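Local coordinates for D-psicose 3-epimerase (PDB 2HK0), which probably interconverts D-psicose and D-fructose by epimerising the free sugar at C3 in a metal-dependent active site within a TIM barrel, at residues A[31-36]-A[270-275]; A[69-74]-A[117-122]; A[95-100]-A[146-151]; A[211-216]-A[245-250]. All blocks are in the same frame, centred on the assembly; numbering follows the deposited sequence.

How the contacts relate
All four contacts belong to one eight-stranded parallel barrel and lie among the helices and loops around it. Contact 1 joins the loop after the first strand, 22-26, to helix 271-276 after the last, 260-263, and so spans the barrel's closure; the other three are nested inside the chain loop it closes. Contacts 2 and 3 share helix 99-118, its C-terminal end and its N-terminal approach respectively, and cross along the chain, with centres about 31 Å apart. Contact 4 comes later and lies across the chain's centre from contact 2, about 34 Å away between centres. None touches another, so each ties its own neighbouring elements together.

Contact 1 of 4, residues A[31-36]-A[270-275]; sequences EHEWSA and GGTIGS
Two loop residues and a helix start run close together, His32 facing Gly271 and Glu33 facing Thr272, and His32 O accepts from Ile273 N at 3.1 Å in a fairly straight bond (162°). The donor approaches that carbonyl from above its plane. The carboxylate of Glu33 reaches the same first turn of helix 271-276: its chain bends at chi2 (63°) and returns OE2 to Thr272 N, which donates a hydrogen bond of 2.8 Å from above the carboxylate plane. Thr272 OG1 also donates to Glu33 OE2, although the modelled separation is too short to be taken literally. A negative group set against the backbone N-H of Thr272 in the first turn would be expected to be favoured by the helix dipole. On the apolar side, Ile273 CG1 lies over the middle of the Trp34 six-membered ring, 3.5 Å from its centroid and 11° off the normal, a clear CH-pi contact. Thr272 CG2 meets Trp34 CD1 obliquely at 3.3 Å, so two consecutive helix residues touch the indole, whose NE1 is hydrogen-bonded by Asp276. Ile273 CD1 reaches back to the loop backbone, 3.6 Å from Glu33 N. Towards solvent, a water bridges His32 ND1, in whose ring plane it lies, and Gly270 O, to which it donates at 2.6 Å. The loop follows strand 22-26 and the helix follows strand 260-263, so the first and last beta-alpha connections meet here at the C-terminal ends of the strands, the face that carries the active site in TIM barrels.

Contact 2 of 4, residues A[69-74]-A[117-122]; sequences ATIRKS and AKLDIH
Arg72 of helix 65-77 reaches across to the Schellman motif that ends helix 99-118, with its CA 5.0 Å from the CA of Leu119. Asp120 is the C-prime residue of that motif: its phi is positive (60°), and its N is hydrogen-bonded to Ala117 O. Arg72 leaves its helix with CG anti to the backbone N (chi1 175°) and stays extended as far as NE, a shape that carries the guanidinium over the turn. CB is already within 4.0 Å of Lys118 O, and CD comes closer to that carbonyl, at 3.4 Å. NE then passes above Asp120 CB, and CZ sits 3.5 Å from this same CB, which lies over the centre of the guanidinium face. At the tip the two nitrogens divide the work. NH1, at the edge of the guanidinium and with Lys118 O near the group's plane, donates a weak though nearly straight bond of 3.4 Å to that oxygen. NH2 lies near Asp120 OD1, but the carboxylate is stacked almost parallel to the guanidinium, the planes being 5° apart, and no N-H points at the oxygen; this long salt bridge therefore rests on charge alone. Beneath the polar layer, Ile71 CG2 packs on Leu119 CD2 at 3.7 Å, and Leu119 continues inward to Leu68 and Ile60. In the TIM barrel this joins helix 65-77, between strands 52-56 and 81-85, to the turn from helix 99-118 into strand 123-126. The carboxylate has another partner, His122 NE2 donating to Asp120 OD1 at 3.2 Å, the oxygen lying in the imidazole plane.

Contact 3 of 4, residues A[95-100]-A[146-151]; sequences SSEDAA and YARGVE
Arg148 of helix 142-162 carries most of the contact with the loop Ser95-Glu97. Its CD lies against Ser96 O at 3.3 Å, while the guanidinium slides beneath Glu97, whose CG rests over one face, 3.5 Å from Arg148 CZ. A bend at chi3 (-116°) turns the guanidinium into this position. Its NH1 is directed at Ser95 O, but the modelled separation there is implausibly short and the detail is doubtful. Although Glu97 OE2 is within 4.0 Å of Arg148 NH2, it stands well out of the guanidinium plane, which leaves electrostatic attraction without a bond. The true salt bridges come from the next shell: Asp145 pairs with NH1 and Asp141 with NH2, presumably fixing the rotation of the group. The loop is shaped by an ST turn, Asp98 N donating to Ser96 OG at 3.0 Å, and then by Asp98 as the N-cap of helix 99-118. Where Ser95 approaches the helix backbone it faces Gly149, their CA atoms 4.5 Å apart. The arrangement thus binds the connection after strand 81-85 to the helix that follows strand 123-126, and elsewhere on that helix Val150 packs against helix 183-193.

Contact 4 of 4, residues A[211-216]-A[245-250]; sequences EDSFGD and WHEIGL
Phe214 and Ile248 form the tight half of this contact: Ile248 CD1 presses on Phe214 CB at 3.2 Å and also reaches the ring obliquely, 3.6 Å from CD2. With chi1 and chi2 of Ile248 both near -60°, CD1 curls back to this spot. Ile248 is backed by Ile218 and Leu307, and Phe214 by Met207 and Pro244, which keeps this half buried. Beside it the contact turns polar. Glu247 extends across from its helix with CG anti to the backbone N, and OE2 receives Gly215 N at 2.9 Å (156°) on the anti side of the carboxylate. This is an acidic group meeting a backbone N-H in the first turn of helix 214-221, a site where its charge would be expected to be favoured. The N-cap of that turn is Ser213, whose OG accepts from Asp216 N at 3.1 Å. Both helices belong to the outer layer of the TIM barrel, before strand 225-230 and before strand 260-263. The packing is looser around the rest of the carboxylate: Ser213 OG stays 3.5 Å from Glu247 OE2, and a water bridges the two segments, donating to OE2 at 2.8 Å and accepting from Phe214 N at 3.2 Å. Other subunits of the tetramer close in nearby: Arg242 of a second subunit packs on Phe214, and His246 is hydrogen-bonded to Asp212 of a third.

Contact 1 of 4, residues A[31-36]-A[270-275]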
# COMPACT_ATOMS: atom_id res chain seq x y z
N GLU A 31 -9.54 -1.56 -30.18
CA GLU A 31 -10.23 -0.69 -31.12
C GLU A 31 -10.41 0.76 -30.67
O GLU A 31 -10.06 1.12 -29.54
CB GLU A 31 -11.60 -1.27 -31.46
CG GLU A 31 -11.56 -2.63 -32.13
CD GLU A 31 -10.97 -2.57 -33.54
OE1 GLU A 31 -11.13 -1.52 -34.21
OE2 GLU A 31 -10.35 -3.56 -33.98
N HIS A 32 -10.95 1.59 -31.57
CA HIS A 32 -11.20 3.00 -31.29
C HIS A 32 -12.68 3.31 -31.43
O HIS A 32 -13.14 4.37 -31.02
CB HIS A 32 -10.44 3.89 -32.28
CG HIS A 32 -8.96 3.65 -32.30
ND1 HIS A 32 -8.18 3.77 -31.17
CD2 HIS A 32 -8.13 3.28 -33.30
CE1 HIS A 32 -6.93 3.48 -31.48
NE2 HIS A 32 -6.87 3.18 -32.76
N GLU A 33 -13.41 2.38 -32.03
CA GLU A 33 -14.84 2.54 -32.26
C GLU A 33 -15.60 1.35 -31.66
O GLU A 33 -15.14 0.20 -31.74
CB GLU A 33 -15.09 2.60 -33.77
CG GLU A 33 -15.92 3.77 -34.23
CD GLU A 33 -15.25 5.10 -33.96
OE1 GLU A 33 -14.09 5.29 -34.38
OE2 GLU A 33 -15.89 5.96 -33.34
N TRP A 34 -16.77 1.61 -31.06
CA TRP A 34 -17.57 0.52 -30.49
C TRP A 34 -18.14 -0.34 -31.62
O TRP A 34 -18.53 -1.48 -31.41
CB TRP A 34 -18.74 1.07 -29.67
CG TRP A 34 -18.37 1.94 -28.49
CD1 TRP A 34 -18.70 3.26 -28.31
CD2 TRP A 34 -17.65 1.55 -27.32
NE1 TRP A 34 -18.23 3.70 -27.10
CE2 TRP A 34 -17.58 2.68 -26.47
CE3 TRP A 34 -17.05 0.35 -26.90
CZ2 TRP A 34 -16.95 2.65 -25.22
CZ3 TRP A 34 -16.41 0.32 -25.65
CH2 TRP A 34 -16.37 1.46 -24.83
N SER A 35 -18.19 0.24 -32.82
CA SER A 35 -18.74 -0.44 -34.00
C SER A 35 -17.85 -1.54 -34.57
O SER A 35 -18.30 -2.33 -35.40
CB SER A 35 -19.04 0.60 -35.09
OG SER A 35 -17.84 1.17 -35.57
N ALA A 36 -16.59 -1.60 -34.16
CA ALA A 36 -15.69 -2.64 -34.67
C ALA A 36 -16.22 -4.02 -34.27
O ALA A 36 -16.53 -4.26 -33.10
CB ALA A 36 -14.29 -2.44 -34.12
N GLY A 270 -8.77 8.79 -29.09
CA GLY A 270 -9.45 8.82 -30.38
C GLY A 270 -10.67 7.93 -30.58
O GLY A 270 -10.86 6.91 -29.91
N GLY A 271 -11.50 8.33 -31.54
CA GLY A 271 -12.70 7.58 -31.85
C GLY A 271 -13.74 7.72 -30.77
O GLY A 271 -13.56 8.46 -29.81
N THR A 272 -14.84 7.01 -30.94
CA THR A 272 -15.94 7.02 -29.99
C THR A 272 -15.53 6.47 -28.62
O THR A 272 -15.96 6.98 -27.58
CB THR A 272 -17.11 6.20 -30.54
OG1 THR A 272 -17.49 6.72 -31.82
CG2 THR A 272 -18.31 6.28 -29.61
N ILE A 273 -14.72 5.41 -28.60
CA ILE A 273 -14.29 4.83 -27.33
C ILE A 273 -13.45 5.87 -26.59
O ILE A 273 -13.69 6.16 -25.41
CB ILE A 273 -13.46 3.53 -27.57
CG1 ILE A 273 -14.36 2.46 -28.18
CG2 ILE A 273 -12.86 3.04 -26.26
CD1 ILE A 273 -13.64 1.22 -28.63
N GLY A 274 -12.49 6.46 -27.31
CA GLY A 274 -11.62 7.47 -26.71
C GLY A 274 -12.39 8.60 -26.03
O GLY A 274 -12.05 9.00 -24.92
N SER A 275 -13.43 9.11 -26.68
CA SER A 275 -14.18 10.20 -26.08
C SER A 275 -15.19 9.70 -25.03
O SER A 275 -15.43 10.37 -24.03
CB SER A 275 -14.90 11.00 -27.17
OG SER A 275 -15.93 10.22 -27.74
O HOH W 1 -9.69 4.92 -28.79

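Contact 2 of 4, residues A[69-74]-A[117-122]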
# COMPACT_ATOMS: atom_id res chain seq x y z
N ALA A 69 -24.27 -18.48 -35.30
CA ALA A 69 -23.82 -19.87 -35.30
C ALA A 69 -22.35 -19.98 -35.67
O ALA A 69 -21.59 -20.74 -35.08
CB ALA A 69 -24.66 -20.69 -36.27
N THR A 70 -21.93 -19.20 -36.67
CA THR A 70 -20.54 -19.23 -37.10
C THR A 70 -19.62 -18.73 -35.99
O THR A 70 -18.53 -19.26 -35.77
CB THR A 70 -20.34 -18.35 -38.35
OG1 THR A 70 -21.16 -18.86 -39.41
CG2 THR A 70 -18.87 -18.35 -38.80
N ILE A 71 -20.07 -17.69 -35.30
CA ILE A 71 -19.32 -17.10 -34.20
C ILE A 71 -19.22 -18.11 -33.05
O ILE A 71 -18.14 -18.32 -32.49
CB ILE A 71 -20.02 -15.81 -33.71
CG1 ILE A 71 -19.82 -14.71 -34.76
CG2 ILE A 71 -19.50 -15.40 -32.34
CD1 ILE A 71 -20.65 -13.48 -34.53
N ARG A 72 -20.34 -18.75 -32.71
CA ARG A 72 -20.33 -19.75 -31.64
C ARG A 72 -19.39 -20.91 -31.97
O ARG A 72 -18.75 -21.49 -31.08
CB ARG A 72 -21.74 -20.28 -31.39
CG ARG A 72 -21.82 -21.41 -30.38
CD ARG A 72 -23.26 -21.82 -30.18
NE ARG A 72 -23.40 -22.88 -29.20
CZ ARG A 72 -24.45 -23.02 -28.40
NH1 ARG A 72 -25.47 -22.16 -28.46
NH2 ARG A 72 -24.49 -24.02 -27.53
N LYS A 73 -19.31 -21.25 -33.26
CA LYS A 73 -18.45 -22.35 -33.68
C LYS A 73 -16.98 -21.92 -33.59
O LYS A 73 -16.12 -22.71 -33.21
CB LYS A 73 -18.77 -22.77 -35.12
CG LYS A 73 -18.02 -24.03 -35.56
CD LYS A 73 -18.27 -24.31 -37.04
CE LYS A 73 -17.55 -25.58 -37.50
NZ LYS A 73 -16.05 -25.49 -37.45
N SER A 74 -16.70 -20.67 -33.95
CA SER A 74 -15.34 -20.18 -33.86
C SER A 74 -14.86 -20.25 -32.41
O SER A 74 -13.73 -20.67 -32.13
CB SER A 74 -15.27 -18.74 -34.35
OG SER A 74 -13.95 -18.25 -34.25
N ALA A 117 -27.99 -16.08 -25.81
CA ALA A 117 -28.03 -17.51 -25.57
C ALA A 117 -27.60 -18.29 -26.82
O ALA A 117 -27.03 -19.38 -26.71
CB ALA A 117 -29.43 -17.93 -25.13
N LYS A 118 -27.87 -17.72 -28.00
CA LYS A 118 -27.49 -18.35 -29.26
C LYS A 118 -25.97 -18.45 -29.38
O LYS A 118 -25.45 -19.22 -30.19
CB LYS A 118 -28.03 -17.57 -30.46
CG LYS A 118 -29.55 -17.60 -30.59
CD LYS A 118 -30.02 -16.64 -31.70
CE LYS A 118 -31.55 -16.55 -31.74
NZ LYS A 118 -32.05 -15.53 -32.70
N LEU A 119 -25.25 -17.65 -28.59
CA LEU A 119 -23.79 -17.68 -28.62
C LEU A 119 -23.25 -18.46 -27.43
O LEU A 119 -22.04 -18.45 -27.16
CB LEU A 119 -23.21 -16.26 -28.61
CG LEU A 119 -23.45 -15.39 -29.85
CD1 LEU A 119 -22.76 -14.06 -29.66
CD2 LEU A 119 -22.91 -16.09 -31.11
N ASP A 120 -24.14 -19.14 -26.71
CA ASP A 120 -23.74 -19.93 -25.54
C ASP A 120 -23.07 -19.04 -24.48
O ASP A 120 -22.08 -19.43 -23.86
CB ASP A 120 -22.80 -21.07 -25.97
CG ASP A 120 -22.70 -22.18 -24.93
OD1 ASP A 120 -23.68 -22.35 -24.17
OD2 ASP A 120 -21.67 -22.88 -24.87
N ILE A 121 -23.62 -17.85 -24.30
CA ILE A 121 -23.14 -16.89 -23.31
C ILE A 121 -24.05 -17.02 -22.08
O ILE A 121 -25.28 -16.98 -22.21
CB ILE A 121 -23.24 -15.44 -23.86
CG1 ILE A 121 -22.18 -15.23 -24.95
CG2 ILE A 121 -23.09 -14.43 -22.73
CD1 ILE A 121 -22.33 -13.92 -25.68
N HIS A 122 -23.47 -17.17 -20.90
CA HIS A 122 -24.26 -17.32 -19.69
C HIS A 122 -24.10 -16.20 -18.65
O HIS A 122 -24.78 -16.19 -17.62
CB HIS A 122 -23.95 -18.68 -19.07
CG HIS A 122 -24.45 -19.83 -19.89
ND1 HIS A 122 -25.70 -20.38 -19.70
CD2 HIS A 122 -23.92 -20.45 -20.97
CE1 HIS A 122 -25.92 -21.29 -20.64
NE2 HIS A 122 -24.86 -21.34 -21.42

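Contact 3 of 4, residues A[95-100]-A[146-151]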
# COMPACT_ATOMS: atom_id res chain seq x y z
N SER A 95 -34.90 1.88 -15.87
CA SER A 95 -35.09 2.77 -14.74
C SER A 95 -35.86 4.04 -15.07
O SER A 95 -36.23 4.76 -14.16
CB SER A 95 -33.74 3.15 -14.14
OG SER A 95 -33.03 4.01 -15.01
N SER A 96 -36.08 4.32 -16.35
CA SER A 96 -36.78 5.55 -16.73
C SER A 96 -38.17 5.75 -16.13
O SER A 96 -38.92 4.80 -15.91
CB SER A 96 -36.89 5.67 -18.25
OG SER A 96 -37.66 6.82 -18.59
N GLU A 97 -38.51 7.01 -15.88
CA GLU A 97 -39.82 7.36 -15.35
C GLU A 97 -40.87 7.05 -16.41
O GLU A 97 -42.00 6.68 -16.09
CB GLU A 97 -39.88 8.86 -15.03
CG GLU A 97 -39.56 9.20 -13.59
CD GLU A 97 -39.88 10.65 -13.24
OE1 GLU A 97 -41.00 11.12 -13.56
OE2 GLU A 97 -39.00 11.33 -12.65
N ASP A 98 -40.48 7.20 -17.67
CA ASP A 98 -41.35 6.96 -18.82
C ASP A 98 -41.69 5.48 -19.03
O ASP A 98 -40.84 4.69 -19.44
CB ASP A 98 -40.65 7.50 -20.08
CG ASP A 98 -41.56 7.52 -21.29
OD1 ASP A 98 -42.38 6.59 -21.45
OD2 ASP A 98 -41.42 8.46 -22.10
N ALA A 99 -42.94 5.12 -18.78
CA ALA A 99 -43.39 3.74 -18.94
C ALA A 99 -43.06 3.17 -20.32
O ALA A 99 -42.73 2.00 -20.45
CB ALA A 99 -44.89 3.65 -18.68
N ALA A 100 -43.16 4.01 -21.35
CA ALA A 100 -42.87 3.57 -22.71
C ALA A 100 -41.41 3.18 -22.84
O ALA A 100 -41.07 2.19 -23.50
CB ALA A 100 -43.20 4.68 -23.69
N TYR A 146 -33.85 3.97 -8.40
CA TYR A 146 -33.53 2.74 -7.67
C TYR A 146 -34.74 1.81 -7.69
O TYR A 146 -34.66 0.64 -8.11
CB TYR A 146 -33.18 3.07 -6.22
CG TYR A 146 -32.97 1.85 -5.36
CD1 TYR A 146 -31.72 1.25 -5.28
CD2 TYR A 146 -34.04 1.26 -4.67
CE1 TYR A 146 -31.52 0.10 -4.52
CE2 TYR A 146 -33.85 0.11 -3.92
CZ TYR A 146 -32.59 -0.47 -3.85
OH TYR A 146 -32.38 -1.62 -3.13
N ALA A 147 -35.88 2.33 -7.22
CA ALA A 147 -37.11 1.56 -7.17
C ALA A 147 -37.52 1.01 -8.53
O ALA A 147 -37.90 -0.17 -8.65
CB ALA A 147 -38.25 2.43 -6.57
N ARG A 148 -37.46 1.83 -9.58
CA ARG A 148 -37.83 1.35 -10.90
C ARG A 148 -36.80 0.35 -11.43
O ARG A 148 -37.15 -0.59 -12.14
CB ARG A 148 -37.99 2.52 -11.88
CG ARG A 148 -39.21 3.42 -11.58
CD ARG A 148 -39.39 4.52 -12.63
NE ARG A 148 -39.23 5.85 -12.04
CZ ARG A 148 -38.06 6.47 -11.91
NH1 ARG A 148 -36.96 5.88 -12.33
NH2 ARG A 148 -37.99 7.65 -11.33
N GLY A 149 -35.53 0.55 -11.07
CA GLY A 149 -34.50 -0.36 -11.53
C GLY A 149 -34.69 -1.76 -10.95
O GLY A 149 -34.55 -2.77 -11.65
N VAL A 150 -35.02 -1.81 -9.67
CA VAL A 150 -35.24 -3.07 -8.96
C VAL A 150 -36.38 -3.80 -9.64
O VAL A 150 -36.27 -4.98 -9.94
CB VAL A 150 -35.66 -2.83 -7.48
CG1 VAL A 150 -36.18 -4.16 -6.87
CG2 VAL A 150 -34.48 -2.29 -6.68
N GLU A 151 -37.48 -3.10 -9.86
CA GLU A 151 -38.64 -3.70 -10.50
C GLU A 151 -38.33 -4.15 -11.92
O GLU A 151 -38.67 -5.26 -12.31
CB GLU A 151 -39.81 -2.70 -10.51
CG GLU A 151 -41.17 -3.35 -10.65
CD GLU A 151 -42.30 -2.41 -10.24
OE1 GLU A 151 -42.60 -1.47 -11.01
OE2 GLU A 151 -42.87 -2.61 -9.13

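Contact 4 of 4, residues A[211-216]-A[245-250]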
# COMPACT_ATOMS: atom_id res chain seq x y z
N GLU A 211 -14.92 3.04 -3.08
CA GLU A 211 -14.79 2.19 -1.90
C GLU A 211 -13.82 2.58 -0.82
O GLU A 211 -12.73 3.12 -1.07
CB GLU A 211 -14.47 0.75 -2.31
CG GLU A 211 -15.44 0.11 -3.32
CD GLU A 211 -16.80 -0.25 -2.72
OE1 GLU A 211 -16.96 -0.19 -1.48
OE2 GLU A 211 -17.70 -0.61 -3.51
N ASP A 212 -14.21 2.26 0.41
CA ASP A 212 -13.37 2.50 1.58
C ASP A 212 -12.22 1.47 1.56
O ASP A 212 -11.08 1.80 1.90
CB ASP A 212 -14.20 2.33 2.86
CG ASP A 212 -13.35 2.44 4.12
OD1 ASP A 212 -12.54 3.39 4.22
OD2 ASP A 212 -13.51 1.59 5.03
N SER A 213 -12.52 0.24 1.17
CA SER A 213 -11.52 -0.84 1.12
C SER A 213 -11.85 -1.86 0.02
O SER A 213 -12.98 -2.34 -0.07
CB SER A 213 -11.47 -1.56 2.48
OG SER A 213 -10.83 -2.82 2.37
N PHE A 214 -10.86 -2.20 -0.81
CA PHE A 214 -11.07 -3.16 -1.90
C PHE A 214 -11.44 -4.54 -1.34
O PHE A 214 -12.40 -5.17 -1.79
CB PHE A 214 -9.80 -3.30 -2.78
CG PHE A 214 -9.50 -2.08 -3.61
CD1 PHE A 214 -8.71 -1.05 -3.10
CD2 PHE A 214 -9.99 -1.96 -4.90
CE1 PHE A 214 -8.41 0.08 -3.87
CE2 PHE A 214 -9.70 -0.84 -5.68
CZ PHE A 214 -8.91 0.18 -5.16
N GLY A 215 -10.66 -5.00 -0.36
CA GLY A 215 -10.93 -6.28 0.25
C GLY A 215 -12.30 -6.31 0.89
O GLY A 215 -13.04 -7.30 0.76
N ASP A 216 -12.65 -5.25 1.61
CA ASP A 216 -13.94 -5.19 2.28
C ASP A 216 -15.09 -5.18 1.29
O ASP A 216 -16.12 -5.80 1.55
CB ASP A 216 -14.06 -3.95 3.17
CG ASP A 216 -13.38 -4.13 4.53
OD1 ASP A 216 -12.91 -5.26 4.84
OD2 ASP A 216 -13.34 -3.15 5.30
N TRP A 245 -3.28 -5.37 -5.89
CA TRP A 245 -3.56 -6.68 -6.44
C TRP A 245 -3.51 -7.83 -5.44
O TRP A 245 -4.37 -8.71 -5.47
CB TRP A 245 -2.64 -6.93 -7.63
CG TRP A 245 -2.89 -5.94 -8.75
CD1 TRP A 245 -2.02 -5.00 -9.23
CD2 TRP A 245 -4.11 -5.76 -9.47
NE1 TRP A 245 -2.63 -4.24 -10.21
CE2 TRP A 245 -3.91 -4.68 -10.37
CE3 TRP A 245 -5.36 -6.40 -9.44
CZ2 TRP A 245 -4.92 -4.22 -11.24
CZ3 TRP A 245 -6.36 -5.96 -10.30
CH2 TRP A 245 -6.13 -4.87 -11.18
N HIS A 246 -2.53 -7.83 -4.55
CA HIS A 246 -2.42 -8.89 -3.57
C HIS A 246 -3.64 -8.93 -2.64
O HIS A 246 -4.19 -9.99 -2.36
CB HIS A 246 -1.12 -8.72 -2.77
CG HIS A 246 -0.91 -9.78 -1.73
ND1 HIS A 246 -1.14 -9.55 -0.39
CD2 HIS A 246 -0.52 -11.07 -1.83
CE1 HIS A 246 -0.89 -10.66 0.29
NE2 HIS A 246 -0.52 -11.60 -0.56
N GLU A 247 -4.06 -7.76 -2.16
CA GLU A 247 -5.24 -7.66 -1.29
C GLU A 247 -6.50 -8.15 -2.04
O GLU A 247 -7.35 -8.86 -1.49
CB GLU A 247 -5.44 -6.20 -0.87
CG GLU A 247 -6.62 -5.98 0.08
CD GLU A 247 -6.91 -4.51 0.33
OE1 GLU A 247 -5.95 -3.72 0.34
OE2 GLU A 247 -8.09 -4.14 0.54
N ILE A 248 -6.60 -7.76 -3.31
CA ILE A 248 -7.73 -8.13 -4.15
C ILE A 248 -7.73 -9.66 -4.29
O ILE A 248 -8.76 -10.31 -4.11
CB ILE A 248 -7.60 -7.53 -5.58
CG1 ILE A 248 -7.56 -6.00 -5.53
CG2 ILE A 248 -8.73 -8.05 -6.48
CD1 ILE A 248 -8.78 -5.37 -5.04
N GLY A 249 -6.57 -10.21 -4.63
CA GLY A 249 -6.46 -11.65 -4.80
C GLY A 249 -6.91 -12.41 -3.56
O GLY A 249 -7.66 -13.38 -3.65
N LEU A 250 -6.46 -11.95 -2.39
CA LEU A 250 -6.83 -12.58 -1.12
C LEU A 250 -8.33 -12.53 -0.88
O LEU A 250 -8.93 -13.52 -0.45
CB LEU A 250 -6.10 -11.89 0.04
CG LEU A 250 -4.86 -12.52 0.69
CD1 LEU A 250 -4.23 -13.55 -0.21
CD2 LEU A 250 -3.87 -11.42 1.05
O HOH W 2 -8.08 -1.33 0.53